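PDB 5WH8: putative carbohydrate-active enzyme from Uncultured organism, which probably hydrolyses O-glycosidic bonds in cellulose, this chain being the family 5 glycoside hydrolase part of a longer, multi-modular protein. Local coordinates for residues A[9-14]-A[27-32]; A[13-16]-A[21-24]; A[65-70]-A[88-93]; A[73-78]-A[106-111]; A[249-254]-A[300-305]. All coordinates share one frame; numbering follows the deposited sequence.

How the interactions relate
From the N terminus, interaction 1 brings the end of helix 7-11 against the run that leads into the first barrel strand. Interaction 2 starts from the same stretch, shares K13 and L14 with it and closes the shorter hairpin loop inside that larger one. The two touch through N11 with E24 and V29 with M21. Interactions 3 and 4 follow and cross, their segments alternating along the chain: interaction 3 ties strand 62-68 to helix 83-100, and interaction 4 ties its neighbour 103-109 to the loop before that helix. They meet where T69 O and Y68 O probably accept hydrogen bonds from T76 OG1 and Y75 N. Interaction 5 stands apart, joining helix 251-263 to the C-terminal helix 298-307.

Interaction 1. Residues A[9-14]-A[27-32]; sequences YHNGKL and KPVQLR. With EDO (1,2-ethanediol), chain B.
N11, in the last turn of helix 7-11, meets V29 through its side-chain oxygen: OD1 lies 3.3 Å from V29 CG2, a van der Waals touch on a methyl. The other end of the amide is held: ND2 is hydrogen-bonded to P7, one turn back, which helps fix the amide's rotation. An asparagine suits a helix end, where its short amide can fold back on the helix while its flank packs against a neighbour. G12 then ends the helix with a positive phi of 63°, a conformation that glycine adopts easily, and the chain turns off toward the barrel. After K13, L14 brings the apolar part of the contact. Its CG stands anti to the carbonyl carbon (chi1 -48°), which sends the two methyls toward 27-32. CD1 meets L31 CD1 tip to tip at 3.7 Å, and CD2 lies more loosely, 4.4 Å from V29 CG2. V29 and L31, two residues apart in an extended run, thus present their branches to the same side, and Y103 of a barrel strand packs on both L14 and L31. The backbone N of L14 donates a nearly straight bond, 2.9 Å, to O2 of an ethanediol probably left from crystallisation. The arrangement is that of an N-terminal extension packed across the N-terminal end of a TIM barrel, helix 7-11 and its following turn lying against the segment that enters the first barrel strand, 32-36.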
# COMPACT_ATOMS: atom_id res chain seq x y z
N TYR A 9 0.23 17.08 -6.30
CA TYR A 9 0.48 18.51 -6.49
C TYR A 9 0.82 19.21 -5.15
O TYR A 9 1.76 20.05 -5.08
CB TYR A 9 -0.75 19.14 -7.14
CG TYR A 9 -0.63 20.62 -7.39
CD1 TYR A 9 -0.99 21.53 -6.42
CD2 TYR A 9 -0.15 21.09 -8.61
CE1 TYR A 9 -0.88 22.92 -6.65
CE2 TYR A 9 -0.04 22.46 -8.85
CZ TYR A 9 -0.41 23.36 -7.87
OH TYR A 9 -0.28 24.72 -8.14
N HIS A 10 0.08 18.86 -4.10
CA HIS A 10 0.24 19.49 -2.79
C HIS A 10 1.51 19.06 -2.06
O HIS A 10 2.11 19.87 -1.34
CB HIS A 10 -0.97 19.19 -1.91
CG HIS A 10 -2.18 20.01 -2.23
ND1 HIS A 10 -2.14 21.38 -2.27
CD2 HIS A 10 -3.46 19.66 -2.51
CE1 HIS A 10 -3.34 21.85 -2.57
NE2 HIS A 10 -4.15 20.83 -2.73
N ASN A 11 1.93 17.80 -2.22
CA ASN A 11 3.01 17.26 -1.39
C ASN A 11 4.28 16.85 -2.13
O ASN A 11 5.33 16.70 -1.52
CB ASN A 11 2.50 16.07 -0.59
CG ASN A 11 1.40 16.43 0.35
OD1 ASN A 11 1.63 17.07 1.38
ND2 ASN A 11 0.19 16.01 0.04
N GLY A 12 4.21 16.67 -3.44
CA GLY A 12 5.39 16.36 -4.23
C GLY A 12 6.06 15.05 -3.88
O GLY A 12 5.39 14.09 -3.47
N LYS A 13 7.37 14.98 -4.05
CA LYS A 13 8.12 13.77 -3.73
C LYS A 13 8.27 13.61 -2.22
O LYS A 13 8.86 14.46 -1.55
CB LYS A 13 9.50 13.77 -4.39
CG LYS A 13 10.25 12.45 -4.26
CD LYS A 13 11.44 12.46 -5.22
CE LYS A 13 12.09 11.10 -5.38
NZ LYS A 13 12.89 11.08 -6.64
N LEU A 14 7.70 12.53 -1.68
CA LEU A 14 7.75 12.24 -0.25
C LEU A 14 9.09 11.59 0.12
O LEU A 14 9.73 10.92 -0.70
CB LEU A 14 6.58 11.31 0.15
CG LEU A 14 5.20 11.70 -0.36
CD1 LEU A 14 4.14 10.62 -0.01
CD2 LEU A 14 4.81 13.09 0.19
N LYS A 27 7.20 18.85 5.49
CA LYS A 27 6.08 18.83 6.44
C LYS A 27 5.56 17.40 6.61
O LYS A 27 5.48 16.66 5.63
CB LYS A 27 4.95 19.73 5.96
CG LYS A 27 5.32 21.21 5.73
CD LYS A 27 4.13 21.96 5.13
CE LYS A 27 4.41 23.44 4.98
NZ LYS A 27 3.24 24.13 4.38
N PRO A 28 5.18 17.00 7.84
CA PRO A 28 4.59 15.67 8.05
C PRO A 28 3.33 15.45 7.21
O PRO A 28 2.50 16.36 7.12
CB PRO A 28 4.25 15.65 9.54
CG PRO A 28 5.16 16.68 10.14
CD PRO A 28 5.25 17.76 9.11
N VAL A 29 3.20 14.25 6.63
CA VAL A 29 2.06 13.89 5.78
C VAL A 29 1.48 12.58 6.25
O VAL A 29 2.24 11.66 6.53
CB VAL A 29 2.50 13.74 4.28
CG1 VAL A 29 1.38 13.14 3.40
CG2 VAL A 29 2.94 15.07 3.70
N GLN A 30 0.15 12.51 6.34
CA GLN A 30 -0.60 11.26 6.53
C GLN A 30 -1.51 11.08 5.30
O GLN A 30 -2.39 11.91 5.06
CB GLN A 30 -1.44 11.29 7.82
CG GLN A 30 -2.34 10.05 7.97
CD GLN A 30 -3.36 10.15 9.07
OE1 GLN A 30 -3.94 11.21 9.32
NE2 GLN A 30 -3.61 9.04 9.74
N LEU A 31 -1.30 10.00 4.55
CA LEU A 31 -2.11 9.67 3.37
C LEU A 31 -3.15 8.63 3.73
O LEU A 31 -2.91 7.80 4.59
CB LEU A 31 -1.24 9.12 2.24
CG LEU A 31 -0.06 9.98 1.75
CD1 LEU A 31 0.79 9.21 0.74
CD2 LEU A 31 -0.56 11.35 1.18
N ARG A 32 -4.30 8.69 3.06
CA ARG A 32 -5.41 7.75 3.26
C ARG A 32 -5.90 7.25 1.92
O ARG A 32 -6.16 8.05 1.02
CB ARG A 32 -6.56 8.43 4.02
CG ARG A 32 -6.09 9.17 5.30
CD ARG A 32 -7.24 9.96 5.97
NE ARG A 32 -7.81 10.93 5.04
CZ ARG A 32 -8.21 12.16 5.36
NH1 ARG A 32 -8.14 12.63 6.61
NH2 ARG A 32 -8.70 12.93 4.40
C1 EDO B . 8.13 8.79 -3.09
O1 EDO B . 8.36 7.39 -3.01
C2 EDO B . 6.64 9.05 -3.05
O2 EDO B . 6.45 10.44 -3.29

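Interaction 2. Residues A[13-16]-A[21-24]; sequences KLSV and MVSE. With EDO (1,2-ethanediol), chain B.
This is the pairing of a short antiparallel beta hairpin, strands 15-17 and 20-22, which precedes the first barrel strand, together with the chain that runs on from its open end. S15 and V22 form a hydrogen-bonded pair: S15 N donates to V22 O at 3.0 Å, and V22 N returns a straighter bond to S15 O at 2.8 Å. V16 and M21 make the next, non-hydrogen-bonded pair. On the face that carries S15 and V22, the small hydroxyl OG rests 3.5 Å from V22 CG2, while M21, on the other face, passes obliquely by L14, its SD 3.9 Å from L14 CD1. The bend at the last torsion of M21 (chi3 70°) folds the terminal methyl CE back to the same leucine methyl that SD touches. Beyond the strands, E24 continues the pairing with its side chain: extended and anti to its own N (chi1 -170°), it brings OE1 within 2.9 Å of K13 N, whose N-H points almost straight at the anti lone pair. OE1 also meets the ammonium of K140 in a salt bridge. A carboxylate therefore takes over where a backbone carbonyl would sit, and the lysine charge probably helps keep it ionised.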
# COMPACT_ATOMS: atom_id res chain seq x y z
N LYS A 13 7.37 14.98 -4.05
CA LYS A 13 8.12 13.77 -3.73
C LYS A 13 8.27 13.61 -2.22
O LYS A 13 8.86 14.46 -1.55
CB LYS A 13 9.50 13.77 -4.39
CG LYS A 13 10.25 12.45 -4.26
CD LYS A 13 11.44 12.46 -5.22
CE LYS A 13 12.09 11.10 -5.38
NZ LYS A 13 12.89 11.08 -6.64
N LEU A 14 7.70 12.53 -1.68
CA LEU A 14 7.75 12.24 -0.25
C LEU A 14 9.09 11.59 0.12
O LEU A 14 9.73 10.92 -0.70
CB LEU A 14 6.58 11.31 0.15
CG LEU A 14 5.20 11.70 -0.36
CD1 LEU A 14 4.14 10.62 -0.01
CD2 LEU A 14 4.81 13.09 0.19
N SER A 15 9.52 11.80 1.36
CA SER A 15 10.69 11.10 1.90
C SER A 15 10.45 10.73 3.37
O SER A 15 9.43 11.08 3.96
CB SER A 15 11.95 11.96 1.75
OG SER A 15 11.86 13.13 2.53
N VAL A 16 11.40 10.01 3.96
CA VAL A 16 11.31 9.60 5.37
C VAL A 16 12.31 10.37 6.22
O VAL A 16 13.50 10.38 5.91
CB VAL A 16 11.57 8.08 5.51
CG1 VAL A 16 11.22 7.59 6.91
CG2 VAL A 16 10.77 7.31 4.47
N MET A 21 6.97 10.19 7.64
CA MET A 21 6.97 10.48 6.21
C MET A 21 6.64 11.98 6.02
O MET A 21 5.69 12.48 6.62
CB MET A 21 5.96 9.57 5.49
CG MET A 21 5.99 9.68 3.96
SD MET A 21 4.88 8.49 3.14
CE MET A 21 3.27 9.16 3.56
N VAL A 22 7.45 12.68 5.23
CA VAL A 22 7.29 14.12 5.00
C VAL A 22 7.17 14.48 3.52
O VAL A 22 7.59 13.72 2.65
CB VAL A 22 8.48 14.91 5.61
CG1 VAL A 22 8.52 14.75 7.11
CG2 VAL A 22 9.81 14.49 5.01
N SER A 23 6.59 15.64 3.24
CA SER A 23 6.44 16.15 1.89
C SER A 23 7.75 16.73 1.34
O SER A 23 8.78 16.77 2.02
CB SER A 23 5.37 17.21 1.86
OG SER A 23 5.85 18.34 2.59
N GLU A 24 7.69 17.19 0.09
CA GLU A 24 8.84 17.75 -0.58
C GLU A 24 9.30 19.05 0.10
O GLU A 24 10.45 19.47 -0.07
CB GLU A 24 8.52 17.97 -2.06
CG GLU A 24 9.73 18.34 -2.92
CD GLU A 24 9.48 18.27 -4.43
OE1 GLU A 24 8.68 17.42 -4.92
OE2 GLU A 24 10.10 19.09 -5.15
C1 EDO B . 8.13 8.79 -3.09
O1 EDO B . 8.36 7.39 -3.01
C2 EDO B . 6.64 9.05 -3.05
O2 EDO B . 6.45 10.44 -3.29

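Interaction 3. Residues A[65-70]-A[88-93]; sequences LAIYTH and AYIDNM
I90, on the inward side of helix 83-100, reaches the strand through both of its branches. Its CB carries CG2 anti to the backbone N, and this methyl comes to 4.2 Å from L65 CD1. CG1, anti to the carbonyl carbon (chi1 -68°), runs the other way along the strand and passes 4.0 Å from I67 CD1. The chain ends at CD1, which meets I67 CD1 tip to tip at 3.5 Å, tighter than usual for two methyls, and also touches CG1 of that isoleucine. One isoleucine thus spans two strand residues, and a beta-branched side chain with two arms suits the position well. One turn later M93 adds the other part: its CB sits over the fork of L65, 3.8 Å from both CD1 and CD2, before the methionine chain bends off at chi2 and chi3. L65 and I67, alternate residues of strand 62-68, point outward to the helix, and their branched aliphatic ends pack on it through apolar contacts. F128 and M132 of helix 122-135 also pack on I90, in keeping with the burial of the contact. Helix and strand segments run nearly antiparallel, at 171°, with axes 10.7 Å apart. This is the strand-to-helix half of a beta-alpha-beta crossover, whose return strand is 103-109, and such apolar layers between the strands and the outer helices are characteristic of the TIM barrel.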
# COMPACT_ATOMS: atom_id res chain seq x y z
N LEU A 65 -1.59 -1.17 -5.74
CA LEU A 65 -1.69 -2.22 -6.74
C LEU A 65 -1.15 -3.51 -6.12
O LEU A 65 0.05 -3.72 -6.03
CB LEU A 65 -0.90 -1.83 -8.01
CG LEU A 65 -1.29 -0.52 -8.67
CD1 LEU A 65 -0.30 -0.23 -9.78
CD2 LEU A 65 -2.68 -0.53 -9.20
N ALA A 66 -2.07 -4.37 -5.71
CA ALA A 66 -1.71 -5.66 -5.10
C ALA A 66 -1.44 -6.68 -6.20
O ALA A 66 -2.38 -7.24 -6.77
CB ALA A 66 -2.83 -6.15 -4.18
N ILE A 67 -0.16 -6.89 -6.46
CA ILE A 67 0.30 -7.77 -7.54
C ILE A 67 0.61 -9.14 -6.94
O ILE A 67 1.71 -9.38 -6.45
CB ILE A 67 1.52 -7.16 -8.23
CG1 ILE A 67 1.15 -5.80 -8.83
CG2 ILE A 67 2.05 -8.07 -9.34
CD1 ILE A 67 2.27 -4.83 -8.77
N TYR A 68 -0.39 -10.02 -6.89
CA TYR A 68 -0.18 -11.34 -6.30
C TYR A 68 0.93 -12.05 -7.04
O TYR A 68 0.98 -11.97 -8.27
CB TYR A 68 -1.44 -12.19 -6.37
CG TYR A 68 -2.40 -12.01 -5.22
CD1 TYR A 68 -3.16 -10.86 -5.10
CD2 TYR A 68 -2.58 -13.02 -4.28
CE1 TYR A 68 -4.07 -10.72 -4.07
CE2 TYR A 68 -3.47 -12.88 -3.24
CZ TYR A 68 -4.22 -11.73 -3.15
OH TYR A 68 -5.13 -11.60 -2.11
N THR A 69 1.81 -12.74 -6.31
CA THR A 69 2.88 -13.47 -6.96
C THR A 69 2.39 -14.87 -7.30
O THR A 69 2.76 -15.44 -8.34
CB THR A 69 4.14 -13.53 -6.08
OG1 THR A 69 3.87 -14.28 -4.89
CG2 THR A 69 4.62 -12.14 -5.71
N HIS A 70 1.52 -15.40 -6.45
CA HIS A 70 1.00 -16.77 -6.55
C HIS A 70 -0.53 -16.83 -6.48
O HIS A 70 -1.19 -15.79 -6.48
CB HIS A 70 1.63 -17.61 -5.44
CG HIS A 70 3.09 -17.86 -5.66
ND1 HIS A 70 4.04 -16.87 -5.53
CD2 HIS A 70 3.75 -18.98 -6.01
CE1 HIS A 70 5.23 -17.38 -5.79
NE2 HIS A 70 5.09 -18.66 -6.09
N ALA A 88 3.43 -4.28 -18.15
CA ALA A 88 2.85 -3.21 -18.95
C ALA A 88 1.50 -2.76 -18.40
O ALA A 88 1.17 -1.56 -18.38
CB ALA A 88 2.71 -3.67 -20.41
N TYR A 89 0.73 -3.72 -17.90
CA TYR A 89 -0.54 -3.43 -17.24
C TYR A 89 -0.36 -2.58 -15.98
O TYR A 89 -1.12 -1.64 -15.73
CB TYR A 89 -1.22 -4.76 -16.90
CG TYR A 89 -2.46 -4.66 -16.05
CD1 TYR A 89 -3.70 -4.41 -16.62
CD2 TYR A 89 -2.41 -4.84 -14.67
CE1 TYR A 89 -4.83 -4.33 -15.86
CE2 TYR A 89 -3.54 -4.75 -13.90
CZ TYR A 89 -4.75 -4.50 -14.50
OH TYR A 89 -5.89 -4.43 -13.75
N ILE A 90 0.64 -2.95 -15.18
CA ILE A 90 0.97 -2.21 -13.97
C ILE A 90 1.37 -0.78 -14.33
O ILE A 90 0.92 0.19 -13.70
CB ILE A 90 2.11 -2.93 -13.20
CG1 ILE A 90 1.59 -4.27 -12.64
CG2 ILE A 90 2.65 -2.07 -12.06
CD1 ILE A 90 2.69 -5.26 -12.21
N ASP A 91 2.21 -0.65 -15.36
CA ASP A 91 2.65 0.66 -15.81
C ASP A 91 1.45 1.55 -16.20
O ASP A 91 1.45 2.75 -15.91
CB ASP A 91 3.56 0.57 -17.04
CG ASP A 91 4.94 -0.01 -16.75
OD1 ASP A 91 5.41 -0.04 -15.59
OD2 ASP A 91 5.60 -0.40 -17.75
N ASN A 92 0.47 0.95 -16.88
CA ASN A 92 -0.74 1.69 -17.25
C ASN A 92 -1.46 2.24 -16.01
O ASN A 92 -1.90 3.38 -15.99
CB ASN A 92 -1.71 0.81 -18.05
CG ASN A 92 -1.21 0.47 -19.46
OD1 ASN A 92 -0.25 1.05 -19.96
ND2 ASN A 92 -1.88 -0.47 -20.10
N MET A 93 -1.58 1.41 -14.98
CA MET A 93 -2.24 1.84 -13.74
C MET A 93 -1.44 2.95 -13.04
O MET A 93 -2.01 3.90 -12.51
CB MET A 93 -2.42 0.67 -12.77
CG MET A 93 -3.30 -0.45 -13.29
SD MET A 93 -4.93 0.10 -13.83
CE MET A 93 -5.52 0.99 -12.41

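Interaction 4. Residues A[73-78]-A[106-111]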
# COMPACT_ATOMS: atom_id res chain seq x y z
N GLY A 73 -3.42 -17.01 -11.59
CA GLY A 73 -3.17 -15.77 -12.30
C GLY A 73 -2.10 -14.88 -11.70
O GLY A 73 -1.89 -13.75 -12.17
N GLY A 74 -1.43 -15.38 -10.68
CA GLY A 74 -0.37 -14.61 -10.02
C GLY A 74 0.77 -14.30 -10.97
O GLY A 74 0.89 -14.95 -12.01
N TYR A 75 1.59 -13.32 -10.62
CA TYR A 75 2.65 -12.85 -11.50
C TYR A 75 3.57 -13.98 -11.91
O TYR A 75 4.04 -14.02 -13.05
CB TYR A 75 3.45 -11.74 -10.82
CG TYR A 75 4.48 -11.07 -11.71
CD1 TYR A 75 5.75 -11.60 -11.84
CD2 TYR A 75 4.19 -9.88 -12.35
CE1 TYR A 75 6.70 -10.99 -12.63
CE2 TYR A 75 5.13 -9.25 -13.14
CZ TYR A 75 6.40 -9.81 -13.26
OH TYR A 75 7.35 -9.19 -14.04
N THR A 76 3.83 -14.94 -11.02
CA THR A 76 4.82 -15.98 -11.33
C THR A 76 4.23 -17.14 -12.16
O THR A 76 4.97 -18.05 -12.56
CB THR A 76 5.44 -16.61 -10.06
OG1 THR A 76 4.45 -17.35 -9.33
CG2 THR A 76 6.09 -15.54 -9.19
N THR A 77 2.92 -17.11 -12.42
CA THR A 77 2.20 -18.29 -12.93
C THR A 77 2.04 -18.37 -14.46
O THR A 77 1.82 -19.46 -14.98
CB THR A 77 0.76 -18.39 -12.36
OG1 THR A 77 -0.07 -17.38 -12.92
CG2 THR A 77 0.75 -18.28 -10.84
N ASN A 78 2.11 -17.24 -15.14
CA ASN A 78 1.80 -17.17 -16.58
C ASN A 78 0.44 -17.80 -16.87
O ASN A 78 0.24 -18.44 -17.92
CB ASN A 78 2.90 -17.84 -17.42
CG ASN A 78 4.16 -17.00 -17.52
OD1 ASN A 78 4.11 -15.78 -17.69
ND2 ASN A 78 5.31 -17.67 -17.44
N ILE A 106 3.23 0.21 -5.66
CA ILE A 106 3.47 -1.01 -6.41
C ILE A 106 3.80 -2.08 -5.38
O ILE A 106 4.87 -2.02 -4.74
CB ILE A 106 4.63 -0.83 -7.42
CG1 ILE A 106 4.28 0.29 -8.42
CG2 ILE A 106 4.92 -2.15 -8.16
CD1 ILE A 106 5.39 0.60 -9.44
N ASP A 107 2.87 -3.01 -5.18
CA ASP A 107 3.00 -4.01 -4.10
C ASP A 107 3.26 -5.42 -4.66
O ASP A 107 2.41 -6.01 -5.33
CB ASP A 107 1.72 -3.95 -3.24
CG ASP A 107 1.43 -5.22 -2.46
OD1 ASP A 107 2.35 -5.94 -2.01
OD2 ASP A 107 0.21 -5.49 -2.29
N TRP A 108 4.48 -5.91 -4.43
CA TRP A 108 4.85 -7.30 -4.75
C TRP A 108 4.23 -8.19 -3.67
O TRP A 108 4.76 -8.33 -2.54
CB TRP A 108 6.37 -7.42 -4.82
CG TRP A 108 6.93 -8.78 -5.20
CD1 TRP A 108 7.58 -9.66 -4.38
CD2 TRP A 108 6.92 -9.37 -6.51
NE1 TRP A 108 7.99 -10.77 -5.10
CE2 TRP A 108 7.59 -10.61 -6.41
CE3 TRP A 108 6.41 -8.98 -7.76
CZ2 TRP A 108 7.75 -11.47 -7.50
CZ3 TRP A 108 6.58 -9.82 -8.84
CH2 TRP A 108 7.23 -11.06 -8.70
N HIS A 109 3.07 -8.75 -4.00
CA HIS A 109 2.12 -9.21 -2.97
C HIS A 109 2.33 -10.67 -2.64
O HIS A 109 1.53 -11.52 -3.04
CB HIS A 109 0.68 -8.93 -3.45
CG HIS A 109 -0.38 -8.99 -2.38
ND1 HIS A 109 -0.68 -7.90 -1.59
CD2 HIS A 109 -1.27 -9.96 -2.03
CE1 HIS A 109 -1.70 -8.20 -0.79
NE2 HIS A 109 -2.07 -9.44 -1.03
N VAL A 110 3.42 -10.95 -1.91
CA VAL A 110 3.71 -12.29 -1.39
C VAL A 110 2.70 -12.65 -0.30
O VAL A 110 2.28 -11.78 0.48
CB VAL A 110 5.14 -12.42 -0.84
CG1 VAL A 110 6.17 -12.01 -1.87
CG2 VAL A 110 5.34 -11.63 0.42
N LEU A 111 2.28 -13.91 -0.26
CA LEU A 111 1.35 -14.38 0.75
C LEU A 111 1.37 -15.91 0.91
O LEU A 111 1.92 -16.42 1.88
CB LEU A 111 -0.06 -13.88 0.41
CG LEU A 111 -1.18 -14.16 1.41
CD1 LEU A 111 -0.89 -13.58 2.80
CD2 LEU A 111 -2.46 -13.61 0.83
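W108 and Y75 carry nearly all of this contact, an aromatic pair in which the indole comes edge-on over the phenol. The benzene rim of W108 lies above one face of the tyrosine ring, off its centre toward the rim: CH2 is 3.5 Å from Y75 CD1, and CZ3 is 3.8 Å from Y75 CG. With planes at 71° and ring centroids 5.1 Å apart, this is an offset edge-to-face stack, in which the slightly positive C-H rim of the indole meets the electron-rich face of the phenol. Both side chains leave their backbones anti to N (W108 chi1 -177°), and the length of two aromatic residues bridges the 9.0 Å between their CA atoms. Their polar ends are satisfied too, Y75 OH by N87 and W108 NE1 by T121, which should fix how each ring is turned, while F128 of helix 122-135 packs against both. The loop holding Y75 is braced by T77, whose OG1 and N both donate to G74 O. Strand 103-109 is one of the eight of a TIM barrel, and 73-78 belongs to the loop that follows strand 62-68; the stack fastens this loop above the strand's C-terminal end, the end where family 5 enzymes have their active site.

Interaction 5. Residues A[249-254]-A[300-305]. With EDO (1,2-ethanediol), chain E.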
# COMPACT_ATOMS: atom_id res chain seq x y z
N VAL A 249 -18.44 -6.93 10.77
CA VAL A 249 -17.62 -5.71 10.70
C VAL A 249 -17.49 -5.17 12.12
O VAL A 249 -18.40 -5.30 12.95
CB VAL A 249 -18.20 -4.63 9.76
CG1 VAL A 249 -18.04 -5.06 8.29
CG2 VAL A 249 -19.66 -4.34 10.10
N TYR A 250 -16.31 -4.63 12.40
CA TYR A 250 -15.91 -4.21 13.74
C TYR A 250 -15.48 -2.74 13.74
O TYR A 250 -14.31 -2.41 13.86
CB TYR A 250 -14.78 -5.11 14.23
CG TYR A 250 -15.16 -6.56 14.39
CD1 TYR A 250 -15.24 -7.41 13.29
CD2 TYR A 250 -15.43 -7.10 15.63
CE1 TYR A 250 -15.58 -8.75 13.44
CE2 TYR A 250 -15.78 -8.43 15.78
CZ TYR A 250 -15.86 -9.24 14.68
OH TYR A 250 -16.20 -10.59 14.84
N PHE A 251 -16.45 -1.86 13.62
CA PHE A 251 -16.17 -0.45 13.43
C PHE A 251 -15.71 0.26 14.72
O PHE A 251 -14.96 1.25 14.63
CB PHE A 251 -17.42 0.26 12.88
CG PHE A 251 -17.81 -0.17 11.49
CD1 PHE A 251 -16.87 -0.51 10.53
CD2 PHE A 251 -19.15 -0.22 11.14
CE1 PHE A 251 -17.25 -0.89 9.26
CE2 PHE A 251 -19.54 -0.60 9.85
CZ PHE A 251 -18.59 -0.95 8.91
N ASP A 252 -16.16 -0.20 15.88
CA ASP A 252 -15.70 0.42 17.14
C ASP A 252 -14.18 0.21 17.31
O ASP A 252 -13.44 1.15 17.64
CB ASP A 252 -16.46 -0.13 18.34
CG ASP A 252 -17.92 0.32 18.37
OD1 ASP A 252 -18.21 1.49 18.06
OD2 ASP A 252 -18.78 -0.51 18.73
N GLU A 253 -13.71 -1.02 17.07
CA GLU A 253 -12.29 -1.30 17.19
C GLU A 253 -11.53 -0.59 16.06
O GLU A 253 -10.42 -0.07 16.26
CB GLU A 253 -12.00 -2.82 17.18
CG GLU A 253 -10.51 -3.19 17.35
CD GLU A 253 -9.95 -2.84 18.73
OE1 GLU A 253 -10.73 -2.81 19.72
OE2 GLU A 253 -8.72 -2.60 18.82
N CYS A 254 -12.12 -0.52 14.86
CA CYS A 254 -11.45 0.23 13.79
C CYS A 254 -11.35 1.71 14.15
O CYS A 254 -10.36 2.35 13.83
CB CYS A 254 -12.17 0.04 12.45
SG CYS A 254 -11.11 0.42 11.03
N GLY A 300 -17.52 -0.20 2.91
CA GLY A 300 -17.16 0.90 2.01
C GLY A 300 -17.74 2.25 2.44
O GLY A 300 -17.12 3.31 2.29
N GLN A 301 -18.96 2.23 2.97
CA GLN A 301 -19.60 3.45 3.45
C GLN A 301 -18.80 4.05 4.61
O GLN A 301 -18.55 5.25 4.66
CB GLN A 301 -21.05 3.15 3.85
CG GLN A 301 -21.81 4.32 4.42
CD GLN A 301 -23.27 3.97 4.68
OE1 GLN A 301 -24.18 4.49 4.02
NE2 GLN A 301 -23.49 3.05 5.61
N TYR A 302 -18.38 3.18 5.53
CA TYR A 302 -17.61 3.59 6.69
C TYR A 302 -16.25 4.16 6.28
O TYR A 302 -15.87 5.24 6.73
CB TYR A 302 -17.43 2.39 7.64
CG TYR A 302 -16.39 2.57 8.74
CD1 TYR A 302 -16.75 3.10 9.97
CD2 TYR A 302 -15.08 2.18 8.55
CE1 TYR A 302 -15.81 3.24 10.98
CE2 TYR A 302 -14.13 2.33 9.55
CZ TYR A 302 -14.50 2.87 10.76
OH TYR A 302 -13.52 3.00 11.72
N ILE A 303 -15.56 3.48 5.37
CA ILE A 303 -14.26 3.95 4.90
C ILE A 303 -14.37 5.24 4.07
O ILE A 303 -13.59 6.17 4.27
CB ILE A 303 -13.54 2.82 4.08
CG1 ILE A 303 -13.29 1.60 4.97
CG2 ILE A 303 -12.26 3.35 3.41
CD1 ILE A 303 -12.27 1.83 6.11
N LYS A 304 -15.35 5.32 3.18
CA LYS A 304 -15.56 6.54 2.41
C LYS A 304 -15.84 7.73 3.32
O LYS A 304 -15.38 8.85 3.06
CB LYS A 304 -16.73 6.33 1.42
CG LYS A 304 -16.86 7.41 0.40
CD LYS A 304 -17.87 7.04 -0.70
CE LYS A 304 -18.24 8.29 -1.41
NZ LYS A 304 -19.22 8.02 -2.48
N ARG A 305 -16.57 7.50 4.41
CA ARG A 305 -16.80 8.55 5.39
C ARG A 305 -15.50 8.98 6.09
O ARG A 305 -15.27 10.19 6.28
CB ARG A 305 -17.84 8.09 6.41
CG ARG A 305 -18.33 9.17 7.34
CD ARG A 305 -19.71 8.84 7.88
NE ARG A 305 -20.15 9.88 8.80
CZ ARG A 305 -21.33 9.91 9.39
NH1 ARG A 305 -22.22 8.94 9.17
NH2 ARG A 305 -21.62 10.91 10.21
C1 EDO E . -24.74 -0.51 2.75
O1 EDO E . -26.17 -0.51 2.75
C2 EDO E . -24.25 0.73 2.01
O2 EDO E . -24.79 1.89 2.63
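F251 and Y302 lie face to face in an offset stack, their planes only 10° from parallel and their ring centroids 4.3 Å apart. The two side chains come from facing helices and run alongside one another, pointing opposite ways, which brings F251 CD1 over the centre of the tyrosine ring and Y302 CG over the rim of the phenylalanine. A CH-pi contact extends the overlap, Y302 CB standing 4.0 Å from the F251 ring centroid. V249 CG2 rests on the other face of F251, so the phenylalanine is sandwiched between a methyl and a ring. Y302 leaves its backbone with CG anti to N (chi1 167°), which extends the ring toward helix 251-263. That helix and C-terminal 298-307 belong to the outer layer of the TIM barrel, and F238 of strand 233-239 touches C254 and I303 beneath them. Sulfur makes the next kind of contact: C254 SG, 5.1 Å from the Y302 ring centroid, approaches obliquely and lies 3.9 Å from Y302 CE2. C254 is small enough to let the tyrosine tip come close, with CB 3.3 Å from Y302 OH. The one polar group of the stack, that hydroxyl, is hydrogen-bonded to N255, next along the helix. On the outer side, Q301 OE1 accepts a weak hydrogen bond, 3.0 Å, from O2 of an ethanediol, probably a crystallisation additive.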